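Local coordinates for oligopeptide ABC transporter, periplasmic oligopeptide-binding protein, putative (Thermotoga maritima MSB8, PDB 5IPW) that probably binds oligopeptides in the periplasm and delivers them to an ABC transporter for import, at residues L290-S294 / G295-M299; P150-N154 / I155-V159; L367-R371 / E372-E376. All blocks are in the same frame, centred on the assembly; numbering follows the deposited sequence.

Contact 1: L290-S294 / G295-M299; sequences LKAIS and GEIDM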
loop_
_atom_site.group_PDB
_atom_site.type_symbol
_atom_site.label_atom_id
_atom_site.label_comp_id
_atom_site.label_asym_id
_atom_site.label_seq_id
_atom_site.Cartn_x
_atom_site.Cartn_y
_atom_site.Cartn_z
ATOM N N LEU A 290 -10.598 -9.897 -22.842
ATOM C CA LEU A 290 -10.829 -11.017 -23.747
ATOM C C LEU A 290 -9.792 -12.117 -23.589
ATOM O O LEU A 290 -10.108 -13.291 -23.742
ATOM C CB LEU A 290 -10.860 -10.543 -25.201
ATOM C CG LEU A 290 -12.089 -9.719 -25.589
ATOM C CD1 LEU A 290 -11.925 -9.209 -27.009
ATOM C CD2 LEU A 290 -13.372 -10.529 -25.461
ATOM N N LYS A 291 -8.553 -11.732 -23.300
ATOM C CA LYS A 291 -7.475 -12.699 -23.141
ATOM C C LYS A 291 -7.574 -13.393 -21.787
ATOM O O LYS A 291 -7.319 -14.593 -21.677
ATOM C CB LYS A 291 -6.125 -12.014 -23.310
ATOM C CG LYS A 291 -5.926 -11.437 -24.702
ATOM C CD LYS A 291 -4.539 -10.845 -24.887
ATOM C CE LYS A 291 -3.615 -11.793 -25.635
ATOM N NZ LYS A 291 -3.792 -11.669 -27.112
ATOM N N ALA A 292 -7.952 -12.631 -20.768
ATOM C CA ALA A 292 -8.252 -13.180 -19.452
ATOM C C ALA A 292 -9.323 -14.252 -19.548
ATOM O O ALA A 292 -9.131 -15.394 -19.134
ATOM C CB ALA A 292 -8.723 -12.072 -18.528
ATOM N N ILE A 293 -10.449 -13.857 -20.123
ATOM C CA ILE A 293 -11.626 -14.704 -20.287
ATOM C C ILE A 293 -11.365 -15.943 -21.140
ATOM O O ILE A 293 -12.010 -16.979 -20.954
ATOM C CB ILE A 293 -12.758 -13.856 -20.893
ATOM C CG1 ILE A 293 -13.453 -13.089 -19.778
ATOM C CG2 ILE A 293 -13.768 -14.693 -21.645
ATOM C CD1 ILE A 293 -14.337 -11.976 -20.292
ATOM N N SER A 294 -10.423 -15.839 -22.069
ATOM C CA SER A 294 -10.100 -16.946 -22.963
ATOM C C SER A 294 -9.051 -17.868 -22.376
ATOM O O SER A 294 -8.625 -18.816 -23.035
ATOM C CB SER A 294 -9.580 -16.404 -24.290
ATOM O OG SER A 294 -10.236 -15.197 -24.632
ATOM N N GLY A 295 -8.607 -17.578 -21.154
ATOM C CA GLY A 295 -7.579 -18.377 -20.502
ATOM C C GLY A 295 -6.210 -18.195 -21.118
ATOM O O GLY A 295 -5.405 -19.130 -21.138
ATOM N N GLU A 296 -5.945 -16.993 -21.618
ATOM C CA GLU A 296 -4.652 -16.680 -22.224
ATOM C C GLU A 296 -3.728 -15.944 -21.247
ATOM O O GLU A 296 -2.608 -15.591 -21.603
ATOM C CB GLU A 296 -4.845 -15.863 -23.503
ATOM C CG GLU A 296 -5.390 -16.674 -24.669
ATOM C CD GLU A 296 -5.518 -15.868 -25.953
ATOM O OE1 GLU A 296 -5.434 -14.622 -25.899
ATOM O OE2 GLU A 296 -5.708 -16.484 -27.023
ATOM N N ILE A 297 -4.205 -15.716 -20.026
ATOM C CA ILE A 297 -3.398 -15.134 -18.966
ATOM C C ILE A 297 -3.240 -16.158 -17.837
ATOM O O ILE A 297 -4.228 -16.644 -17.287
ATOM C CB ILE A 297 -4.046 -13.856 -18.415
ATOM C CG1 ILE A 297 -4.229 -12.837 -19.544
ATOM C CG2 ILE A 297 -3.203 -13.289 -17.273
ATOM C CD1 ILE A 297 -4.718 -11.476 -19.094
ATOM N N ASP A 298 -1.994 -16.475 -17.501
ATOM C CA ASP A 298 -1.688 -17.512 -16.519
ATOM C C ASP A 298 -1.967 -17.065 -15.091
ATOM O O ASP A 298 -2.472 -17.842 -14.280
ATOM C CB ASP A 298 -0.243 -17.954 -16.668
ATOM C CG ASP A 298 -0.033 -18.823 -17.885
ATOM O OD1 ASP A 298 -0.876 -19.721 -18.113
ATOM O OD2 ASP A 298 0.982 -18.626 -18.598
ATOM N N MET A 299 -1.640 -15.814 -14.791
ATOM C CA MET A 299 -2.059 -15.185 -13.545
ATOM C C MET A 299 -1.822 -13.686 -13.626
ATOM O O MET A 299 -0.749 -13.237 -14.044
ATOM C CB MET A 299 -1.339 -15.814 -12.327
ATOM C CG MET A 299 -0.581 -14.855 -11.406
ATOM S SD MET A 299 -1.576 -13.811 -10.359
ATOM C CE MET A 299 -0.521 -12.406 -10.241
#

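Contact 2: P150-N154 / I155-V159; sequences PDWYN and IGVKV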
loop_
_atom_site.group_PDB
_atom_site.type_symbol
_atom_site.label_atom_id
_atom_site.label_comp_id
_atom_site.label_asym_id
_atom_site.label_seq_id
_atom_site.Cartn_x
_atom_site.Cartn_y
_atom_site.Cartn_z
ATOM N N PRO A 150 13.645 11.893 -0.711
ATOM C CA PRO A 150 12.561 11.193 -0.032
ATOM C C PRO A 150 12.431 11.579 1.440
ATOM O O PRO A 150 13.386 12.049 2.055
ATOM C CB PRO A 150 12.960 9.721 -0.163
ATOM C CG PRO A 150 14.444 9.748 -0.204
ATOM C CD PRO A 150 14.818 11.020 -0.912
ATOM N N ASP A 151 11.229 11.380 1.969
ATOM C CA ASP A 151 10.907 11.605 3.382
ATOM C C ASP A 151 12.037 11.214 4.351
ATOM O O ASP A 151 12.536 12.054 5.108
ATOM C CB ASP A 151 9.590 10.876 3.755
ATOM C CG ASP A 151 9.368 9.557 2.967
ATOM O OD1 ASP A 151 10.345 8.934 2.499
ATOM O OD2 ASP A 151 8.200 9.141 2.814
ATOM N N TRP A 152 12.439 9.946 4.305
ATOM C CA TRP A 152 13.457 9.409 5.215
ATOM C C TRP A 152 14.834 10.049 5.046
ATOM O O TRP A 152 15.582 10.146 6.014
ATOM C CB TRP A 152 13.576 7.879 5.076
ATOM C CG TRP A 152 14.009 7.418 3.713
ATOM C CD1 TRP A 152 13.203 7.112 2.660
ATOM C CD2 TRP A 152 15.349 7.224 3.261
ATOM N NE1 TRP A 152 13.954 6.739 1.582
ATOM C CE2 TRP A 152 15.278 6.801 1.921
ATOM C CE3 TRP A 152 16.601 7.371 3.856
ATOM C CZ2 TRP A 152 16.411 6.521 1.167
ATOM C CZ3 TRP A 152 17.728 7.089 3.105
ATOM C CH2 TRP A 152 17.625 6.671 1.777
ATOM N N TYR A 153 15.182 10.472 3.833
ATOM C CA TYR A 153 16.481 11.118 3.611
ATOM C C TYR A 153 16.513 12.564 4.117
ATOM O O TYR A 153 17.576 13.059 4.486
ATOM C CB TYR A 153 16.880 11.080 2.135
ATOM C CG TYR A 153 18.310 11.534 1.870
ATOM C CD1 TYR A 153 19.375 10.632 1.914
ATOM C CD2 TYR A 153 18.597 12.864 1.577
ATOM C CE1 TYR A 153 20.680 11.045 1.668
ATOM C CE2 TYR A 153 19.896 13.287 1.327
ATOM C CZ TYR A 153 20.935 12.376 1.374
ATOM O OH TYR A 153 22.224 12.794 1.125
ATOM N N ASN A 154 15.360 13.235 4.123
ATOM C CA ASN A 154 15.269 14.617 4.612
ATOM C C ASN A 154 15.403 14.701 6.125
ATOM O O ASN A 154 15.881 15.706 6.654
ATOM C CB ASN A 154 13.981 15.289 4.132
ATOM C CG ASN A 154 14.063 15.725 2.678
ATOM O OD1 ASN A 154 15.131 16.105 2.193
ATOM N ND2 ASN A 154 12.935 15.675 1.973
ATOM N N ILE A 155 14.989 13.650 6.824
ATOM C CA ILE A 155 15.464 13.446 8.182
ATOM C C ILE A 155 16.945 13.144 7.980
ATOM O O ILE A 155 17.292 12.349 7.109
ATOM C CB ILE A 155 14.767 12.265 8.883
ATOM C CG1 ILE A 155 13.252 12.500 8.923
ATOM C CG2 ILE A 155 15.334 12.074 10.287
ATOM C CD1 ILE A 155 12.481 11.502 9.757
ATOM N N GLY A 156 17.819 13.780 8.749
ATOM C CA GLY A 156 19.256 13.555 8.578
ATOM C C GLY A 156 19.614 12.089 8.752
ATOM O O GLY A 156 19.170 11.451 9.711
ATOM N N VAL A 157 20.402 11.547 7.827
ATOM C CA VAL A 157 20.808 10.141 7.899
ATOM C C VAL A 157 22.263 9.930 7.480
ATOM O O VAL A 157 22.726 10.491 6.486
ATOM C CB VAL A 157 19.881 9.232 7.052
ATOM C CG1 VAL A 157 20.024 9.515 5.561
ATOM C CG2 VAL A 157 20.145 7.762 7.357
ATOM N N LYS A 158 22.970 9.110 8.256
ATOM C CA LYS A 158 24.328 8.689 7.926
ATOM C C LYS A 158 24.319 7.173 7.727
ATOM O O LYS A 158 23.831 6.432 8.584
ATOM C CB LYS A 158 25.307 9.082 9.044
ATOM C CG LYS A 158 26.542 9.839 8.564
ATOM C CD LYS A 158 27.411 9.023 7.614
ATOM C CE LYS A 158 28.383 9.908 6.841
ATOM N NZ LYS A 158 28.764 9.304 5.532
ATOM N N VAL A 159 24.852 6.725 6.595
ATOM C CA VAL A 159 24.843 5.312 6.237
ATOM C C VAL A 159 26.255 4.821 5.934
ATOM O O VAL A 159 26.974 5.427 5.141
ATOM C CB VAL A 159 23.917 5.057 5.026
ATOM C CG1 VAL A 159 23.965 3.599 4.588
ATOM C CG2 VAL A 159 22.485 5.436 5.378
#

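Contact 3: L367-R371 / E372-E376; sequences LAINR and EEINE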
loop_
_atom_site.group_PDB
_atom_site.type_symbol
_atom_site.label_atom_id
_atom_site.label_comp_id
_atom_site.label_asym_id
_atom_site.label_seq_id
_atom_site.Cartn_x
_atom_site.Cartn_y
_atom_site.Cartn_z
ATOM N N LEU A 367 -26.927 4.796 12.020
ATOM C CA LEU A 367 -27.964 3.780 12.266
ATOM C C LEU A 367 -29.127 3.866 11.281
ATOM O O LEU A 367 -29.767 2.858 10.977
ATOM C CB LEU A 367 -28.483 3.876 13.700
ATOM C CG LEU A 367 -27.446 3.524 14.771
ATOM C CD1 LEU A 367 -27.925 4.001 16.128
ATOM C CD2 LEU A 367 -27.162 2.030 14.778
ATOM N N ALA A 368 -29.380 5.064 10.763
ATOM C CA ALA A 368 -30.416 5.262 9.754
ATOM C C ALA A 368 -30.020 4.769 8.364
ATOM O O ALA A 368 -30.844 4.787 7.447
ATOM C CB ALA A 368 -30.798 6.730 9.689
ATOM N N ILE A 369 -28.771 4.336 8.198
ATOM C CA ILE A 369 -28.294 3.902 6.889
ATOM C C ILE A 369 -28.495 2.402 6.695
ATOM O O ILE A 369 -28.084 1.590 7.527
ATOM C CB ILE A 369 -26.811 4.254 6.663
ATOM C CG1 ILE A 369 -26.565 5.730 7.005
ATOM C CG2 ILE A 369 -26.426 3.967 5.217
ATOM C CD1 ILE A 369 -25.175 6.250 6.690
ATOM N N ASN A 370 -29.139 2.061 5.582
ATOM C CA ASN A 370 -29.294 0.685 5.137
ATOM C C ASN A 370 -28.129 0.313 4.214
ATOM O O ASN A 370 -28.244 0.396 2.986
ATOM C CB ASN A 370 -30.645 0.541 4.410
ATOM C CG ASN A 370 -31.118 -0.907 4.261
ATOM O OD1 ASN A 370 -31.995 -1.175 3.439
ATOM N ND2 ASN A 370 -30.573 -1.835 5.052
ATOM N N ARG A 371 -27.002 -0.078 4.807
ATOM C CA ARG A 371 -25.799 -0.408 4.027
ATOM C C ARG A 371 -26.038 -1.596 3.105
ATOM O O ARG A 371 -25.698 -1.550 1.914
ATOM C CB ARG A 371 -24.608 -0.718 4.935
ATOM C CG ARG A 371 -23.858 0.494 5.452
ATOM C CD ARG A 371 -24.228 0.842 6.873
ATOM N NE ARG A 371 -23.422 1.948 7.369
ATOM C CZ ARG A 371 -23.540 2.492 8.577
ATOM N NH1 ARG A 371 -24.436 2.038 9.451
ATOM N NH2 ARG A 371 -22.755 3.504 8.912
ATOM N N GLU A 372 -26.615 -2.653 3.681
ATOM C CA GLU A 372 -27.004 -3.855 2.944
ATOM C C GLU A 372 -27.706 -3.503 1.633
ATOM O O GLU A 372 -27.389 -4.062 0.589
ATOM C CB GLU A 372 -27.923 -4.721 3.809
ATOM C CG GLU A 372 -28.429 -5.991 3.133
ATOM C CD GLU A 372 -29.761 -6.460 3.700
ATOM O OE1 GLU A 372 -30.812 -6.113 3.117
ATOM O OE2 GLU A 372 -29.758 -7.163 4.735
ATOM N N GLU A 373 -28.649 -2.570 1.701
ATOM C CA GLU A 373 -29.408 -2.148 0.527
ATOM C C GLU A 373 -28.494 -1.492 -0.510
ATOM O O GLU A 373 -28.462 -1.921 -1.665
ATOM C CB GLU A 373 -30.553 -1.218 0.959
ATOM C CG GLU A 373 -31.306 -0.461 -0.129
ATOM C CD GLU A 373 -32.189 -1.335 -1.004
ATOM O OE1 GLU A 373 -31.875 -2.530 -1.197
ATOM O OE2 GLU A 373 -33.199 -0.808 -1.520
ATOM N N ILE A 374 -27.738 -0.483 -0.081
ATOM C CA ILE A 374 -26.778 0.219 -0.953
ATOM C C ILE A 374 -25.884 -0.780 -1.682
ATOM O O ILE A 374 -25.656 -0.666 -2.898
ATOM C CB ILE A 374 -25.891 1.210 -0.154
ATOM C CG1 ILE A 374 -26.732 2.370 0.396
ATOM C CG2 ILE A 374 -24.769 1.776 -1.025
ATOM C CD1 ILE A 374 -26.145 3.025 1.628
ATOM N N ASN A 375 -25.377 -1.742 -0.911
ATOM C CA ASN A 375 -24.643 -2.887 -1.437
ATOM C C ASN A 375 -25.368 -3.466 -2.656
ATOM O O ASN A 375 -24.843 -3.431 -3.767
ATOM C CB ASN A 375 -24.489 -3.958 -0.337
ATOM C CG ASN A 375 -23.155 -4.690 -0.388
ATOM O OD1 ASN A 375 -22.163 -4.185 -0.916
ATOM N ND2 ASN A 375 -23.124 -5.883 0.194
ATOM N N GLU A 376 -26.599 -3.930 -2.444
ATOM C CA GLU A 376 -27.349 -4.667 -3.468
ATOM C C GLU A 376 -27.498 -3.919 -4.798
ATOM O O GLU A 376 -27.254 -4.491 -5.860
ATOM C CB GLU A 376 -28.752 -5.058 -2.966
ATOM C CG GLU A 376 -28.835 -5.823 -1.643
ATOM C CD GLU A 376 -27.914 -7.029 -1.555
ATOM O OE1 GLU A 376 -27.728 -7.721 -2.582
ATOM O OE2 GLU A 376 -27.388 -7.294 -0.449
#

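Contact 1: L290-S294 / G295-M299
The carbonyl oxygen of Lys-291 takes the backbone N-H of Glu-296 at 2.8 Å between O and N. The amide of Ser-294 adds a weak bond to the same oxygen. A second bond, spanning fewer residues, runs from Gly-295 N to Ala-292 O (3.0 Å); its donor sits above the carbonyl plane, 59° out of it. Together the two bonds form a Schellman motif that ends helix 285-293. Gly-295 is the residue with positive phi that turns the chain away, a backbone shape that favours glycine.

The side chains of Lys-291 and Glu-296 cross obliquely over this turn. The lysine chain bends at chi3 (100°) and again at chi4, curling round OE1 of Glu-296, which lies 3.4 Å from CG of Lys-291 and 3.6 Å from its NZ. The second distance is a salt bridge. NZ also makes a long, weak ion pair with Glu-280. The CG1-CD1 arm of Ile-297 reaches back to the last turn of the helix, its CD1 4.1 Å from CB of Ala-292 and 3.8 Å from Ala-292 N. Ile-297 and the Lys-291 chain both rest on Val-66 of strand 62-67, and Ala-292 packs on Ile-600 of strand 599-602. Beyond the turn, Asp-298 pairs with Arg-64 just before the chain enters strand 299-300.

A charged pair and an apolar pair thus accompany one backbone cap. Carbonyls that a finished helix would leave without i+4 donors are taken up by the amides of the turn. The negative end of the helix would probably disfavour the nearby carboxylate of Glu-296, an effect the Lys-291 ammonium is likely to offset.

Contact 2: P150-N154 / I155-V159
Ile-155 N bonds weakly back to Asp-151 O (3.4 Å from N to O), closing the short helix 151-154, after which Ile-155 and Gly-156 take polyproline-II-like angles and lead the chain into strand 157-163. Val-157 then points back at the turn it has just left. Its CG1 lies between the backbone N and the carbonyl carbon (chi1 67°), and this methyl does all the close touching, 3.9 Å from CD1 of Tyr-153 and 4.1 Å from CZ3 of Trp-152. Tyr-153 and Val-157 meet at about a right angle, whereas Trp-152 approaches the valine obliquely. The strand entered here is an outer one of a five-stranded antiparallel sheet and pairs with strand 166-171 as a β-hairpin; Gly-156 and Lys-158 bond through their backbones to Ser-172 and Glu-170, and Val-157 also packs on Phe-171.

On one face of the Trp-152 indole lie CG of Pro-150, 3.4 Å above the ring plane, and CB of Tyr-153, both offset toward the rim, while Phe-187 meets the ring with its plane at about 60°. Pro-150 occupies the N-cap position. Asp-151 OD1 accepts the backbone N-H of Trp-152 (2.9 Å from N to OD1) on the anti side of the carboxylate, 23° out of its plane. CB of Ile-155 stands 3.7 Å from the carbonyl oxygen of Trp-152, and the side chain of Ile-155 packs on Tyr-175 and Phe-171.

Contact 3: L367-R371 / E372-E376
Ile-369 meets Ile-374 across the start of helix 371-379, the two apolar side chains of a hydrophobic staple: one stands just before the N-cap, the other at the fourth helical position after it. With CG1 of Ile-369 beside the backbone N (chi1 -50°), the CG2 branch is the one turned to its partner, and it lies 3.7 Å from CD1 of Ile-374. Both isoleucines also pack on Thr-591 of strand 589-591, and helix 448-462 adds Trp-461 against Ile-369 and Met-456 against Ile-374.

Asn-370 is the N-cap residue, yet its amide makes no capping bond. It lies alongside Glu-372, pointing the same way, with its ND2 4.1 Å from CB of Glu-372. An alanine here would remove the amide and is likely to leave CB of Glu-372 and the side chain of Tyr-408 without the neighbour they now pack against. The first helical backbone bond runs from Ile-374 N to Asn-370 O (3.2 Å).

Arg-371 turns its guanidinium back from the helix, and CB of Ile-369 lies 4.0 Å above the plane of that group, offset toward its rim. NH2 bonds to the carbonyl of Gly-590 and NH1 to that of Tyr-405. The carbonyl O of Arg-371 accepts the N-H of Asn-375, 2.8 Å from N to O.

Overall arrangement
From the N terminus, contact 2 (150-159) comes first, closing the turn between helix 151-154 and an edge strand of the five-stranded antiparallel sheet. Contact 1 (290-299) follows, where helix 285-293 ends and the chain runs into strand 299-300, beside strand 62-67 from much earlier in the sequence. Contact 3 (367-376) is last, starting helix 371-379 after helix 359-367 and resting on strand 589-591 and helix 448-462. The three are strictly in series; none encloses or crosses another. Their centres lie about 44 Å (2 and 1), 35 Å (1 and 3) and 46 Å (2 and 3) apart. Each lies at a different helix boundary within this solute-binding fold.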